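Local coordinates for DNA mismatch repair protein MutS (Thermus aquaticus, PDB 1EWQ) that takes part in DNA mismatch repair, binding mismatched DNA and hydrolysing ATP weakly, at residues Asp149-Gly153 with Glu333-Thr337. Sequence-based numbering, arbitrary orientation.
Sequences DVSTG and ERLAT
Ser-151 OG joins two charged side chains: it receives Arg-334 NE at 2.8 Å and gives its own proton to Asp-149 OD1, also at 2.8 Å. Both bonds depart from ideal geometry: the first is bent to 135° at the hydrogen, with the hydroxyl tilted from the guanidinium plane, while the second meets Asp-149 OD1 on the favourable syn side but 26° out of the carboxylate plane. The serine thus illustrates how a hydroxyl can relay between opposite charges too far apart for a salt bridge, Asp-149 OD2 lying 4.4 Å from Arg-334 NH2. The arginine reaches it with a chain extended from CG to NE, and its NH1 and NH2 continue to the carbonyls of Pro-128 and Glu-130. A lysine in its place would probably leave at least one of these carbonyls or the Ser-151 hydroxyl without its donor. The Ser-151 carbonyl faces the helix, where Thr-337 OG1 lies 3.0 Å from Ser-151 O and a water bridges that oxygen to Arg-334 O. Beside it, Thr-152 CB packs 3.7 Å from Glu-333 OE2, while Glu-333 OE1 forms a salt bridge with Arg-286 and Thr-152 OG1 bonds to Glu-154 N. The turn connecting antiparallel strands 143-149 and 154-160 of domain II is thereby docked on helix 332-340 of domain III, with helices 282-293 and 514-540 also bordering this buried junction.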
ATOM      1  N   ASP C 149      26.111  -3.100   9.144  1.00 24.07           N
ATOM      2  CA  ASP C 149      25.244  -4.098   8.534  1.00 24.85           C
ATOM      3  C   ASP C 149      25.549  -5.294   9.409  1.00 24.86           C
ATOM      4  O   ASP C 149      26.579  -5.958   9.256  1.00 24.79           O
ATOM      5  CB  ASP C 149      25.626  -4.398   7.081  1.00 25.40           C
ATOM      6  CG  ASP C 149      24.650  -5.359   6.417  1.00 26.08           C
ATOM      7  OD1 ASP C 149      24.098  -6.227   7.132  1.00 25.84           O
ATOM      8  OD2 ASP C 149      24.446  -5.254   5.181  1.00 26.69           O
ATOM      9  N   VAL C 150      24.651  -5.546  10.347  1.00 24.97           N
ATOM     10  CA  VAL C 150      24.824  -6.625  11.296  1.00 25.19           C
ATOM     11  C   VAL C 150      24.883  -8.007  10.649  1.00 25.39           C
ATOM     12  O   VAL C 150      25.505  -8.913  11.205  1.00 25.73           O
ATOM     13  CB  VAL C 150      23.691  -6.584  12.356  1.00 25.87           C
ATOM     14  CG1 VAL C 150      23.972  -7.564  13.465  1.00 25.70           C
ATOM     15  CG2 VAL C 150      23.562  -5.166  12.919  1.00 26.24           C
ATOM     16  N   SER C 151      24.257  -8.182   9.480  1.00 25.04           N
ATOM     17  CA  SER C 151      24.267  -9.493   8.823  1.00 24.74           C
ATOM     18  C   SER C 151      25.585  -9.811   8.123  1.00 24.71           C
ATOM     19  O   SER C 151      25.858 -10.971   7.822  1.00 24.86           O
ATOM     20  CB  SER C 151      23.122  -9.615   7.804  1.00 24.99           C
ATOM     21  OG  SER C 151      23.404  -8.909   6.607  1.00 24.60           O
ATOM     22  N   THR C 152      26.403  -8.798   7.862  1.00 24.42           N
ATOM     23  CA  THR C 152      27.682  -9.036   7.186  1.00 24.51           C
ATOM     24  C   THR C 152      28.879  -8.568   8.002  1.00 24.49           C
ATOM     25  O   THR C 152      30.002  -9.016   7.787  1.00 24.88           O
ATOM     26  CB  THR C 152      27.755  -8.318   5.825  1.00 24.48           C
ATOM     27  OG1 THR C 152      27.797  -6.901   6.033  1.00 24.50           O
ATOM     28  CG2 THR C 152      26.533  -8.672   4.966  1.00 24.41           C
ATOM     29  N   GLY C 153      28.632  -7.668   8.944  1.00 24.77           N
ATOM     30  CA  GLY C 153      29.713  -7.149   9.755  1.00 24.28           C
ATOM     31  C   GLY C 153      30.297  -5.887   9.143  1.00 24.14           C
ATOM     32  O   GLY C 153      31.233  -5.313   9.701  1.00 24.28           O
ATOM     33  N   GLU C 333      28.948 -14.924   2.871  1.00 25.28           N
ATOM     34  CA  GLU C 333      29.309 -13.838   3.759  1.00 25.31           C
ATOM     35  C   GLU C 333      28.312 -13.781   4.926  1.00 25.74           C
ATOM     36  O   GLU C 333      28.715 -13.699   6.093  1.00 25.47           O
ATOM     37  CB  GLU C 333      29.336 -12.516   2.986  1.00 25.16           C
ATOM     38  CG  GLU C 333      29.475 -11.282   3.859  1.00 24.96           C
ATOM     39  CD  GLU C 333      29.748 -10.021   3.050  1.00 24.80           C
ATOM     40  OE1 GLU C 333      29.149  -9.859   1.962  1.00 24.52           O
ATOM     41  OE2 GLU C 333      30.551  -9.188   3.513  1.00 24.38           O
ATOM     42  N   ARG C 334      27.017 -13.835   4.621  1.00 25.99           N
ATOM     43  CA  ARG C 334      26.005 -13.814   5.679  1.00 26.77           C
ATOM     44  C   ARG C 334      25.987 -15.142   6.443  1.00 26.62           C
ATOM     45  O   ARG C 334      25.617 -15.199   7.613  1.00 26.70           O
ATOM     46  CB  ARG C 334      24.620 -13.522   5.093  1.00 27.07           C
ATOM     47  CG  ARG C 334      24.371 -12.042   4.935  1.00 27.51           C
ATOM     48  CD  ARG C 334      23.019 -11.730   4.329  1.00 27.55           C
ATOM     49  NE  ARG C 334      22.825 -10.284   4.234  1.00 27.71           N
ATOM     50  CZ  ARG C 334      21.899  -9.697   3.487  1.00 27.69           C
ATOM     51  NH1 ARG C 334      21.075 -10.427   2.753  1.00 27.90           N
ATOM     52  NH2 ARG C 334      21.789  -8.380   3.489  1.00 27.88           N
ATOM     53  N   LEU C 335      26.406 -16.203   5.767  1.00 27.09           N
ATOM     54  CA  LEU C 335      26.464 -17.533   6.362  1.00 27.42           C
ATOM     55  C   LEU C 335      27.616 -17.543   7.384  1.00 27.69           C
ATOM     56  O   LEU C 335      27.499 -18.102   8.479  1.00 27.83           O
ATOM     57  CB  LEU C 335      26.698 -18.565   5.254  1.00 27.91           C
ATOM     58  CG  LEU C 335      26.257 -20.013   5.471  1.00 28.48           C
ATOM     59  CD1 LEU C 335      27.085 -20.672   6.576  1.00 28.19           C
ATOM     60  CD2 LEU C 335      24.775 -20.018   5.824  1.00 29.18           C
ATOM     61  N   ALA C 336      28.723 -16.902   7.026  1.00 27.50           N
ATOM     62  CA  ALA C 336      29.874 -16.817   7.917  1.00 27.52           C
ATOM     63  C   ALA C 336      29.496 -16.086   9.210  1.00 27.61           C
ATOM     64  O   ALA C 336      29.849 -16.527  10.310  1.00 27.10           O
ATOM     65  CB  ALA C 336      31.014 -16.085   7.216  1.00 27.78           C
ATOM     66  N   THR C 337      28.769 -14.978   9.057  1.00 27.32           N
ATOM     67  CA  THR C 337      28.318 -14.155  10.179  1.00 27.38           C
ATOM     68  C   THR C 337      27.408 -14.936  11.124  1.00 28.00           C
ATOM     69  O   THR C 337      27.548 -14.846  12.349  1.00 27.90           O
ATOM     70  CB  THR C 337      27.554 -12.893   9.690  1.00 27.04           C
ATOM     71  OG1 THR C 337      28.392 -12.128   8.811  1.00 26.06           O
ATOM     72  CG2 THR C 337      27.143 -12.019  10.872  1.00 26.85           C
TER
HETATM   73  O   HOH W   1      24.138 -13.279   8.649  1.00 17.71           O